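Local coordinates for alkaline phosphatase (Thermus thermophilus, PDB 7KWD), which probably hydrolyses phosphate monoesters as a homodimeric, zinc- and magnesium-dependent alkaline phosphatase that works through a phosphoserine intermediate, at residues A[154-158]-A[159-163]; A[383-386]-A[387-391]. All blocks are in the same frame, centred on the assembly; numbering follows the deposited sequence.

Contact 1. Residues A[154-158]-A[159-163]; sequences ISNPD and RNAEE
Asp158 meets Asn160 and Ala161 in a local turn contact, in the loop that leads from helix 147-153 into helix 162-172. Residues 158-161 form a type I beta turn. It is closed by Ala161 N, which donates to Asp158 O at 3.1 Å with an N-H...O angle of 165°.

The Asp158 side chain adds a second bond. Its CG lies anti to the backbone N (chi1 -176°), which carries the carboxylate forward over the turn. Asn160 N donates to Asp158 OD1 at 3.1 Å and meets it from above the carboxylate plane. Asn160 CB lies 3.4 Å from the same OD1. The methyl CB of Ala161 packs 3.5 Å from Asp158 O. On the carboxylate, Asp158 OD2 is the oxygen nearer to this methyl, with Ala161 CB at 4.1 Å.

An Asx turn runs into the beta turn at Asp158. Asp158 N donates to Asn156 OD1 at 2.9 Å, in the carbonyl plane and on a lone pair, with an N-H...O angle of 167°. Asn156 ND2 donates to Gln168 OE1, so both ends of the Asn156 amide are bonded. Ala161 then centres an inverse gamma turn and takes the N-cap position of the helix.

The turn also places Arg159 by the metal site. Its guanidinium forms a salt bridge with Glu94 and a hydrogen bond to a bound tartrate, probably from the crystallisation liquor. This is consistent with the phosphate-binding arginine of alkaline phosphatases.

The turn leads directly into helix 162-172, where Asn156 rests on Arg164 and Ile165, and Arg159 reaches across to Ser95, the predicted phosphoserine residue, and Ser96 of helix 95-104.

Contact 2. Residues A[383-386]-A[387-391]; sequences ERVV and RAIRE
Arg387 N donates to Glu383 O at 2.8 Å, the first of four backbone bonds that join 383-386 to 387-391 within helix 379-391. Three more of the same i to i+4 kind follow: Ala388 N to Arg384 O, Ile389 N to Val385 O and Arg390 N to Val386 O. Arg390 N lies 2.8 Å from Val386 O. Within 387-391, Arg387 NH1 and Glu391 OE2 form a salt bridge of 2.6 Å, one turn apart on the exposed side of the helix. The arginine chain bends at chi3 (66°), which swings its guanidinium toward the glutamate.

Side chains pack one turn apart over this backbone. Val385 and Ile389 lie side by side and point the same way, with Val385 CG1 3.6 Å from Ile389 CD1. Val386 and Arg390 pair in the same manner. There Val386 CG1 meets the aliphatic part of the arginine, 3.5 Å from Arg390 CD. Arg387 CG also lies 3.3 Å from Glu383 O.

Arg384 makes a cation-pi contact with Trp395 in the following loop. Val385 and Val386 pack on Val365 of helix 362-373. Val385 and Ala388 turn to helix 406-412, where they touch Met409 and Thr408, so helix 379-391 packs against both helices.

How the contacts relate
Contact 1 and contact 2 lie in separate parts of one chain, with centres about 34 Å apart and nearest atoms about 22 Å apart. They share no helix or strand. Contact 1 is a surface turn between two helices, but Arg159 reaches toward the metal site and the predicted phosphoserine residue. Contact 2 is partly buried, farther from the centre of the chain and away from the annotated sites. The chemistry follows the setting. In 154-163, side-chain oxygens of Asn156 and Asp158 join a backbone carbonyl in holding backbone N-H groups just ahead of a helix. In 383-391, regular helix bonds serve the backbone, and the side chains divide into apolar packing and an exposed ion pair.

Contact 1. Residues A[154-158]-A[159-163]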
loop_
_atom_site.group_PDB
_atom_site.type_symbol
_atom_site.label_atom_id
_atom_site.label_comp_id
_atom_site.label_asym_id
_atom_site.label_seq_id
_atom_site.Cartn_x
_atom_site.Cartn_y
_atom_site.Cartn_z
ATOM N N ILE A 154 -21.129 -7.169 -20.567
ATOM C CA ILE A 154 -22.600 -7.080 -20.505
ATOM C C ILE A 154 -23.073 -6.157 -19.388
ATOM O O ILE A 154 -22.339 -5.802 -18.472
ATOM C CB ILE A 154 -23.270 -8.466 -20.350
ATOM C CG1 ILE A 154 -22.737 -9.234 -19.128
ATOM C CG2 ILE A 154 -23.087 -9.311 -21.634
ATOM C CD1 ILE A 154 -23.492 -8.936 -17.796
ATOM N N SER A 155 -24.349 -5.789 -19.467
ATOM C CA SER A 155 -24.962 -4.898 -18.496
ATOM C C SER A 155 -26.015 -5.637 -17.687
ATOM O O SER A 155 -26.838 -6.375 -18.240
ATOM C CB SER A 155 -25.642 -3.692 -19.162
ATOM O OG SER A 155 -26.220 -2.897 -18.127
ATOM N N ASN A 156 -26.009 -5.416 -16.384
ATOM C CA ASN A 156 -26.981 -6.073 -15.516
ATOM C C ASN A 156 -27.039 -5.364 -14.174
ATOM O O ASN A 156 -25.988 -5.053 -13.591
ATOM C CB ASN A 156 -26.601 -7.552 -15.325
ATOM C CG ASN A 156 -27.699 -8.345 -14.640
ATOM O OD1 ASN A 156 -28.181 -7.956 -13.573
ATOM N ND2 ASN A 156 -28.102 -9.448 -15.257
ATOM N N PRO A 157 -28.241 -5.100 -13.642
ATOM C CA PRO A 157 -28.335 -4.327 -12.396
ATOM C C PRO A 157 -27.853 -5.065 -11.174
ATOM O O PRO A 157 -27.616 -4.405 -10.162
ATOM C CB PRO A 157 -29.834 -4.003 -12.275
ATOM C CG PRO A 157 -30.512 -4.986 -13.159
ATOM C CD PRO A 157 -29.565 -5.292 -14.270
ATOM N N ASP A 158 -27.666 -6.385 -11.248
ATOM C CA ASP A 158 -27.295 -7.226 -10.106
ATOM C C ASP A 158 -26.118 -8.117 -10.506
ATOM O O ASP A 158 -26.298 -9.084 -11.266
ATOM C CB ASP A 158 -28.493 -8.087 -9.674
ATOM C CG ASP A 158 -28.225 -8.936 -8.412
ATOM O OD1 ASP A 158 -27.185 -8.746 -7.741
ATOM O OD2 ASP A 158 -29.079 -9.798 -8.108
ATOM N N ARG A 159 -24.922 -7.788 -9.985
ATOM C CA ARG A 159 -23.737 -8.574 -10.293
ATOM C C ARG A 159 -23.931 -10.032 -9.900
ATOM O O ARG A 159 -23.344 -10.923 -10.507
ATOM C CB ARG A 159 -22.492 -8.005 -9.590
ATOM C CG ARG A 159 -22.577 -7.875 -8.073
ATOM C CD ARG A 159 -21.239 -7.536 -7.423
ATOM N NE ARG A 159 -20.214 -8.581 -7.572
ATOM C CZ ARG A 159 -18.969 -8.475 -7.099
ATOM N NH1 ARG A 159 -18.101 -9.480 -7.231
ATOM N NH2 ARG A 159 -18.595 -7.359 -6.474
ATOM N N ASN A 160 -24.777 -10.289 -8.903
ATOM C CA ASN A 160 -24.922 -11.639 -8.367
ATOM C C ASN A 160 -25.887 -12.510 -9.163
ATOM O O ASN A 160 -25.971 -13.719 -8.898
ATOM C CB ASN A 160 -25.348 -11.523 -6.899
ATOM C CG ASN A 160 -24.234 -10.986 -6.020
ATOM O OD1 ASN A 160 -23.070 -11.358 -6.170
ATOM N ND2 ASN A 160 -24.583 -10.082 -5.126
ATOM N N ALA A 161 -26.571 -11.956 -10.155
ATOM C CA ALA A 161 -27.499 -12.731 -10.972
ATOM C C ALA A 161 -26.733 -13.520 -12.032
ATOM O O ALA A 161 -26.908 -13.362 -13.239
ATOM C CB ALA A 161 -28.532 -11.799 -11.587
ATOM N N GLU A 162 -25.835 -14.379 -11.555
ATOM C CA GLU A 162 -24.910 -15.021 -12.489
ATOM C C GLU A 162 -25.582 -16.074 -13.336
ATOM O O GLU A 162 -25.084 -16.378 -14.433
ATOM C CB GLU A 162 -23.741 -15.634 -11.719
ATOM C CG GLU A 162 -22.878 -14.540 -11.058
ATOM C CD GLU A 162 -21.638 -15.101 -10.364
ATOM O OE1 GLU A 162 -21.618 -15.089 -9.107
ATOM O OE2 GLU A 162 -20.717 -15.566 -11.088
ATOM N N GLU A 163 -26.706 -16.639 -12.879
ATOM C CA GLU A 163 -27.456 -17.553 -13.732
ATOM C C GLU A 163 -27.943 -16.823 -14.976
ATOM O O GLU A 163 -27.825 -17.322 -16.105
ATOM C CB GLU A 163 -28.614 -18.168 -12.934
ATOM C CG GLU A 163 -29.073 -19.497 -13.493
ATOM C CD GLU A 163 -30.103 -20.234 -12.637
ATOM O OE1 GLU A 163 -31.220 -20.472 -13.179
ATOM O OE2 GLU A 163 -29.781 -20.578 -11.471
#

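Contact 2. Residues A[383-386]-A[387-391]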
loop_
_atom_site.group_PDB
_atom_site.type_symbol
_atom_site.label_atom_id
_atom_site.label_comp_id
_atom_site.label_asym_id
_atom_site.label_seq_id
_atom_site.Cartn_x
_atom_site.Cartn_y
_atom_site.Cartn_z
ATOM N N GLU A 383 -9.864 -23.797 19.940
ATOM C CA GLU A 383 -11.239 -23.662 20.413
ATOM C C GLU A 383 -11.902 -22.443 19.798
ATOM O O GLU A 383 -13.095 -22.464 19.483
ATOM C CB GLU A 383 -11.320 -23.570 21.942
ATOM C CG GLU A 383 -10.581 -24.690 22.700
ATOM C CD GLU A 383 -11.412 -25.957 22.971
ATOM O OE1 GLU A 383 -12.145 -26.449 22.071
ATOM O OE2 GLU A 383 -11.290 -26.484 24.099
ATOM N N ARG A 384 -11.148 -21.352 19.644
ATOM C CA ARG A 384 -11.711 -20.181 18.987
ATOM C C ARG A 384 -12.171 -20.529 17.581
ATOM O O ARG A 384 -13.242 -20.101 17.140
ATOM C CB ARG A 384 -10.681 -19.064 18.938
ATOM C CG ARG A 384 -10.440 -18.329 20.243
ATOM C CD ARG A 384 -9.531 -17.160 19.918
ATOM N NE ARG A 384 -8.751 -16.626 21.028
ATOM C CZ ARG A 384 -9.283 -16.051 22.091
ATOM N NH1 ARG A 384 -10.607 -15.964 22.191
ATOM N NH2 ARG A 384 -8.502 -15.553 23.041
ATOM N N VAL A 385 -11.364 -21.304 16.862
ATOM C CA VAL A 385 -11.749 -21.726 15.522
ATOM C C VAL A 385 -13.018 -22.567 15.577
ATOM O O VAL A 385 -13.905 -22.436 14.725
ATOM C CB VAL A 385 -10.594 -22.497 14.855
ATOM C CG1 VAL A 385 -11.027 -23.024 13.515
ATOM C CG2 VAL A 385 -9.344 -21.625 14.684
ATOM N N VAL A 386 -13.108 -23.483 16.550
ATOM C CA VAL A 386 -14.310 -24.308 16.663
ATOM C C VAL A 386 -15.523 -23.419 16.893
ATOM O O VAL A 386 -16.564 -23.564 16.230
ATOM C CB VAL A 386 -14.153 -25.351 17.784
ATOM C CG1 VAL A 386 -15.464 -26.140 17.967
ATOM C CG2 VAL A 386 -13.000 -26.290 17.471
ATOM N N ARG A 387 -15.392 -22.451 17.802
ATOM C CA ARG A 387 -16.522 -21.582 18.094
ATOM C C ARG A 387 -16.914 -20.771 16.874
ATOM O O ARG A 387 -18.101 -20.561 16.600
ATOM C CB ARG A 387 -16.174 -20.664 19.255
ATOM C CG ARG A 387 -16.036 -21.432 20.546
ATOM C CD ARG A 387 -15.584 -20.595 21.734
ATOM N NE ARG A 387 -16.540 -19.572 22.182
ATOM C CZ ARG A 387 -17.836 -19.756 22.467
ATOM N NH1 ARG A 387 -18.411 -20.942 22.338
ATOM N NH2 ARG A 387 -18.572 -18.728 22.886
ATOM N N ALA A 388 -15.933 -20.287 16.130
ATOM C CA ALA A 388 -16.266 -19.470 14.976
ATOM C C ALA A 388 -17.003 -20.299 13.937
ATOM O O ALA A 388 -18.003 -19.845 13.373
ATOM C CB ALA A 388 -14.991 -18.844 14.410
ATOM N N ILE A 389 -16.546 -21.529 13.696
ATOM C CA ILE A 389 -17.197 -22.388 12.711
ATOM C C ILE A 389 -18.569 -22.836 13.199
ATOM O O ILE A 389 -19.532 -22.882 12.427
ATOM C CB ILE A 389 -16.324 -23.622 12.412
ATOM C CG1 ILE A 389 -15.050 -23.241 11.644
ATOM C CG2 ILE A 389 -17.108 -24.636 11.599
ATOM C CD1 ILE A 389 -13.886 -24.270 11.758
ATOM N N ARG A 390 -18.669 -23.236 14.463
ATOM C CA ARG A 390 -19.865 -23.921 14.939
ATOM C C ARG A 390 -20.895 -22.977 15.534
ATOM O O ARG A 390 -22.094 -23.198 15.346
ATOM C CB ARG A 390 -19.470 -24.988 15.954
ATOM C CG ARG A 390 -18.847 -26.224 15.290
ATOM C CD ARG A 390 -18.364 -27.255 16.304
ATOM N NE ARG A 390 -19.279 -28.386 16.340
ATOM C CZ ARG A 390 -20.087 -28.668 17.358
ATOM N NH1 ARG A 390 -20.089 -27.918 18.455
ATOM N NH2 ARG A 390 -20.893 -29.710 17.277
ATOM N N GLU A 391 -20.463 -21.909 16.202
ATOM C CA GLU A 391 -21.382 -21.002 16.867
ATOM C C GLU A 391 -21.370 -19.585 16.317
ATOM O O GLU A 391 -21.976 -18.693 16.930
ATOM C CB GLU A 391 -21.061 -20.909 18.356
ATOM C CG GLU A 391 -21.005 -22.215 19.078
ATOM C CD GLU A 391 -20.522 -22.003 20.490
ATOM O OE1 GLU A 391 -21.065 -21.097 21.172
ATOM O OE2 GLU A 391 -19.576 -22.717 20.891
#